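Local coordinates for protein carboxylesterase (Est-2) (Archaeoglobus fulgidus, PDB 5FRD) that probably hydrolyses carboxylic esters as a thermophilic alpha/beta-hydrolase, and holds a coenzyme A molecule close to its active site, at residues 94-99 and 112-117. Residues are numbered along the deposited sequence; the frame is centred on the assembly and turned at random. Where two conformers were deposited one is given.
Sequences VAQKLY and VGTGAR. With COA (coenzyme A), chain C.
Q96, on helix 90-101, reaches across to the loop after strand 106-112 and makes the one hydrogen bond between residues 94-99 and 112-117: its NE2 donates to the carbonyl O of G115 at 3.1 Å. The N-H points almost straight at the oxygen (171°), which lies in the glutamine's amide plane, whereas the donor stands well above the carbonyl plane of G115. The side chain spans the gap because it is extended beyond CG, with chi2 at 169°. Glutamine suits this buried place because its amide both gives and accepts: NE2 also bonds to G92 O, and OE1 to Y181 OH. OE1 lies near A116, 4.0 Å from its CA, too far for close packing.

Coenzyme A occupies the far side of the loop. Its N6A donates to R117 O, and R117 NH1, at the guanidinium edge, grips the phosphate oxygen O1A at 2.8 Å; D176 pairs with NE. G115 suits its position, since a side chain would collide with N6A.

An alanine in place of Q96 would probably leave G115 O and Y181 OH without this partner and the loop less firmly tied to the helix. The chemistry is consistent with a second-shell role, in which a neutral amide probably helps to hold the loop whose R117 O receives the adenine amine.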
ATOM      1  N   VAL A  94      -1.989   0.071  -6.892  1.00 13.00           N
ATOM      2  CA  VAL A  94      -2.722  -1.189  -7.065  1.00 12.97           C
ATOM      3  C   VAL A  94      -4.148  -1.018  -6.567  1.00 15.62           C
ATOM      4  O   VAL A  94      -5.089  -1.418  -7.263  1.00 14.84           O
ATOM      5  CB  VAL A  94      -2.002  -2.358  -6.363  1.00 13.27           C
ATOM      6  CG1 VAL A  94      -2.859  -3.618  -6.392  1.00 16.41           C
ATOM      7  CG2 VAL A  94      -0.653  -2.608  -7.005  1.00 15.17           C
ATOM      8  N   ALA A  95      -4.349  -0.389  -5.405  1.00 13.14           N
ATOM      9  CA  ALA A  95      -5.686  -0.139  -4.895  1.00 13.59           C
ATOM     10  C   ALA A  95      -6.540   0.701  -5.839  1.00 15.16           C
ATOM     11  O   ALA A  95      -7.728   0.409  -5.999  1.00 15.96           O
ATOM     12  CB  ALA A  95      -5.614   0.525  -3.520  1.00 14.27           C
ATOM     13  N   GLN A  96      -5.965   1.748  -6.419  1.00 14.15           N
ATOM     14  CA  GLN A  96      -6.707   2.589  -7.339  1.00 14.62           C
ATOM     15  C   GLN A  96      -7.121   1.778  -8.571  1.00 17.46           C
ATOM     16  O   GLN A  96      -8.300   1.860  -8.970  1.00 18.39           O
ATOM     17  CB  GLN A  96      -5.871   3.789  -7.761  1.00 16.00           C
ATOM     18  CG  GLN A  96      -5.652   4.788  -6.647  1.00 15.85           C
ATOM     19  CD  GLN A  96      -4.622   5.812  -7.020  1.00 16.03           C
ATOM     20  OE1 GLN A  96      -4.905   6.730  -7.783  1.00 17.12           O
ATOM     21  NE2 GLN A  96      -3.399   5.648  -6.533  1.00 15.70           N
ATOM     22  N   LYS A  97      -6.210   0.998  -9.155  1.00 16.19           N
ATOM     23  CA  LYS A  97      -6.545   0.166 -10.306  0.70 15.02           C
ATOM     24  C   LYS A  97      -7.557  -0.911  -9.942  1.00 17.84           C
ATOM     25  O   LYS A  97      -8.459  -1.233 -10.752  1.00 19.40           O
ATOM     26  CB  LYS A  97      -5.314  -0.410 -10.976  0.70 16.09           C
ATOM     27  CG  LYS A  97      -4.403   0.623 -11.606  0.70 20.34           C
ATOM     28  CD  LYS A  97      -4.980   1.320 -12.831  0.70 36.77           C
ATOM     29  CE  LYS A  97      -3.883   1.772 -13.780  0.70 45.68           C
ATOM     30  NZ  LYS A  97      -4.434   1.942 -15.150  0.70 36.49           N
ATOM     31  N   LEU A  98      -7.460  -1.471  -8.743  1.00 15.64           N
ATOM     32  CA  LEU A  98      -8.424  -2.434  -8.261  1.00 16.43           C
ATOM     33  C   LEU A  98      -9.827  -1.824  -8.206  1.00 17.95           C
ATOM     34  O   LEU A  98     -10.807  -2.454  -8.639  1.00 17.76           O
ATOM     35  CB  LEU A  98      -7.985  -2.982  -6.898  1.00 15.67           C
ATOM     36  CG  LEU A  98      -8.836  -4.043  -6.221  1.00 18.21           C
ATOM     37  CD1 LEU A  98      -8.008  -4.835  -5.207  1.00 20.50           C
ATOM     38  CD2 LEU A  98     -10.048  -3.456  -5.533  1.00 22.25           C
ATOM     39  N   TYR A  99      -9.941  -0.621  -7.652  1.00 17.24           N
ATOM     40  CA  TYR A  99     -11.221   0.068  -7.579  1.00 19.93           C
ATOM     41  C   TYR A  99     -11.768   0.319  -8.978  1.00 20.08           C
ATOM     42  O   TYR A  99     -12.961   0.116  -9.216  1.00 21.54           O
ATOM     43  CB  TYR A  99     -11.117   1.378  -6.777  1.00 19.69           C
ATOM     44  CG  TYR A  99     -12.417   2.149  -6.837  1.00 19.17           C
ATOM     45  CD1 TYR A  99     -13.506   1.742  -6.108  1.00 20.56           C
ATOM     46  CD2 TYR A  99     -12.556   3.222  -7.683  1.00 20.15           C
ATOM     47  CE1 TYR A  99     -14.727   2.403  -6.193  1.00 21.10           C
ATOM     48  CE2 TYR A  99     -13.757   3.898  -7.773  1.00 19.46           C
ATOM     49  CZ  TYR A  99     -14.816   3.497  -7.007  1.00 20.32           C
ATOM     50  OH  TYR A  99     -16.007   4.208  -7.121  1.00 23.01           O
ATOM     51  N   VAL A 112      -2.555   5.439   1.414  1.00 12.10           N
ATOM     52  CA  VAL A 112      -1.511   5.739   2.374  1.00 13.73           C
ATOM     53  C   VAL A 112      -0.202   5.970   1.632  1.00 13.65           C
ATOM     54  O   VAL A 112       0.281   5.088   0.921  1.00 14.32           O
ATOM     55  CB  VAL A 112      -1.300   4.570   3.367  1.00 13.96           C
ATOM     56  CG1 VAL A 112      -0.322   5.000   4.444  1.00 13.81           C
ATOM     57  CG2 VAL A 112      -2.623   4.099   3.987  1.00 14.94           C
ATOM     58  N   GLY A 113       0.420   7.144   1.805  1.00 12.49           N
ATOM     59  CA  GLY A 113       1.721   7.376   1.204  1.00 13.39           C
ATOM     60  C   GLY A 113       1.754   6.968  -0.269  1.00 14.02           C
ATOM     61  O   GLY A 113       2.573   6.129  -0.697  1.00 13.41           O
ATOM     62  N   THR A 114       0.851   7.525  -1.065  1.00 13.15           N
ATOM     63  CA  THR A 114       0.724   7.140  -2.446  1.00 13.34           C
ATOM     64  C   THR A 114       0.393   8.341  -3.301  1.00 14.09           C
ATOM     65  O   THR A 114       0.625   9.468  -2.885  1.00 14.85           O
ATOM     66  CB  THR A 114      -0.268   5.947  -2.542  1.00 13.89           C
ATOM     67  OG1 THR A 114      -0.254   5.390  -3.868  1.00 13.62           O
ATOM     68  CG2 THR A 114      -1.665   6.328  -2.176  1.00 14.36           C
ATOM     69  N   GLY A 115      -0.050   8.120  -4.530  1.00 13.49           N
ATOM     70  CA  GLY A 115      -0.265   9.222  -5.454  1.00 13.83           C
ATOM     71  C   GLY A 115      -0.974   8.750  -6.695  1.00 14.95           C
ATOM     72  O   GLY A 115      -1.041   7.544  -6.999  1.00 14.60           O
ATOM     73  N   ALA A 116      -1.501   9.710  -7.431  1.00 15.10           N
ATOM     74  CA  ALA A 116      -2.099   9.459  -8.750  1.00 14.53           C
ATOM     75  C   ALA A 116      -1.080   9.264  -9.858  1.00 15.94           C
ATOM     76  O   ALA A 116      -1.403   8.780 -10.930  1.00 16.68           O
ATOM     77  CB  ALA A 116      -3.033  10.603  -9.105  1.00 16.78           C
ATOM     78  N   ARG A 117       0.167   9.592  -9.577  1.00 15.77           N
ATOM     79  CA  ARG A 117       1.305   9.419 -10.454  1.00 16.06           C
ATOM     80  C   ARG A 117       2.510   9.209  -9.539  1.00 17.24           C
ATOM     81  O   ARG A 117       2.649   9.936  -8.524  1.00 16.82           O
ATOM     82  CB  ARG A 117       1.520  10.665 -11.316  1.00 17.92           C
ATOM     83  CG  ARG A 117       2.625  10.513 -12.352  1.00 20.90           C
ATOM     84  CD  ARG A 117       2.932  11.839 -13.035  1.00 24.42           C
ATOM     85  NE  ARG A 117       1.887  12.178 -14.001  1.00 24.86           N
ATOM     86  CZ  ARG A 117       1.879  13.285 -14.740  1.00 34.77           C
ATOM     87  NH1 ARG A 117       2.827  14.205 -14.605  1.00 32.81           N
ATOM     88  NH2 ARG A 117       0.874  13.479 -15.591  1.00 37.10           N
TER
HETATM   89  N1A COA C1257      -0.061  14.247  -7.291  1.00 20.45           N
HETATM   90  C2A COA C1257      -0.171  15.548  -7.597  1.00 23.06           C
HETATM   91  N3A COA C1257       0.670  16.143  -8.453  1.00 27.31           N
HETATM   92  C4A COA C1257       1.653  15.442  -9.058  1.00 22.76           C
HETATM   93  C5A COA C1257       1.836  14.031  -8.785  1.00 20.79           C
HETATM   94  C6A COA C1257       0.890  13.441  -7.853  1.00 20.31           C
HETATM   95  N6A COA C1257       0.998  12.133  -7.538  1.00 18.08           N
HETATM   96  N7A COA C1257       2.888  13.579  -9.486  1.00 22.45           N
HETATM   97  C8A COA C1257       3.326  14.636 -10.192  1.00 29.53           C
HETATM   98  N9A COA C1257       2.589  15.734  -9.923  1.00 29.43           N
HETATM   99  C1B COA C1257       2.826  17.073 -10.496  1.00 31.94           C
HETATM  100  C2B COA C1257       4.083  17.620  -9.884  1.00 28.71           C
HETATM  101  O2B COA C1257       3.785  18.244  -8.636  1.00 35.12           O
HETATM  102  C3B COA C1257       4.582  18.540 -10.986  1.00 38.10           C
HETATM  103  O3B COA C1257       3.901  19.790 -10.887  1.00 50.13           O
HETATM  104  P3B COA C1257       4.664  21.206 -11.048  1.00 54.57           P
HETATM  105  O7A COA C1257       5.146  21.131 -12.482  1.00 66.89           O
HETATM  106  O8A COA C1257       5.743  21.164  -9.985  1.00 43.84           O
HETATM  107  O9A COA C1257       3.578  22.223 -10.772  1.00 65.70           O
HETATM  108  C4B COA C1257       4.167  17.830 -12.261  1.00 26.28           C
HETATM  109  O4B COA C1257       3.072  16.972 -11.884  1.00 29.39           O
HETATM  110  C5B COA C1257       5.267  17.009 -12.913  1.00 27.50           C
HETATM  111  O5B COA C1257       5.760  16.045 -11.968  1.00 25.67           O
HETATM  112  P1A COA C1257       6.279  14.601 -12.440  1.00 24.39           P
HETATM  113  O1A COA C1257       5.352  13.992 -13.409  1.00 23.99           O
HETATM  114  O2A COA C1257       6.535  13.838 -11.140  1.00 23.91           O
HETATM  115  O3A COA C1257       7.658  14.801 -13.244  1.00 27.30           O
HETATM  116  P2A COA C1257       8.976  15.630 -12.841  1.00 30.20           P
HETATM  117  O4A COA C1257       9.904  15.273 -13.969  1.00 35.35           O
HETATM  118  O5A COA C1257       8.612  17.038 -12.482  1.00 36.21           O
HETATM  119  O6A COA C1257       9.534  15.015 -11.452  1.00 28.66           O
HETATM  120  CBP COA C1257      10.496  13.472  -9.937  1.00 21.99           C
HETATM  121  CCP COA C1257      10.031  13.685 -11.370  1.00 29.29           C
HETATM  122  CDP COA C1257      10.969  12.026  -9.802  1.00 25.76           C
HETATM  123  CEP COA C1257      11.664  14.439  -9.656  1.00 28.13           C
HETATM  124  CAP COA C1257       9.309  13.742  -8.977  1.00 26.55           C
HETATM  125  OAP COA C1257       8.164  12.936  -9.358  1.00 24.69           O
HETATM  126  C9P COA C1257       9.664  13.476  -7.531  1.00 24.63           C
HETATM  127  O9P COA C1257      10.446  14.197  -6.949  1.00 25.62           O
HETATM  128  N8P COA C1257       9.047  12.438  -6.936  1.00 24.01           N
HETATM  129  C7P COA C1257       9.149  12.141  -5.505  1.00 22.35           C
HETATM  130  C6P COA C1257      10.278  11.181  -5.146  1.00 22.24           C
HETATM  131  C5P COA C1257      10.129   9.726  -5.545  1.00 22.76           C
HETATM  132  O5P COA C1257      11.049   9.140  -6.131  1.00 21.01           O
HETATM  133  N4P COA C1257       9.006   9.104  -5.179  1.00 21.12           N
HETATM  134  C3P COA C1257       8.788   7.692  -5.393  1.00 24.81           C
HETATM  135  C2P COA C1257       7.324   7.440  -5.664  1.00 23.39           C
HETATM  136  S1P COA C1257       7.055   5.657  -5.773  1.00 24.44           S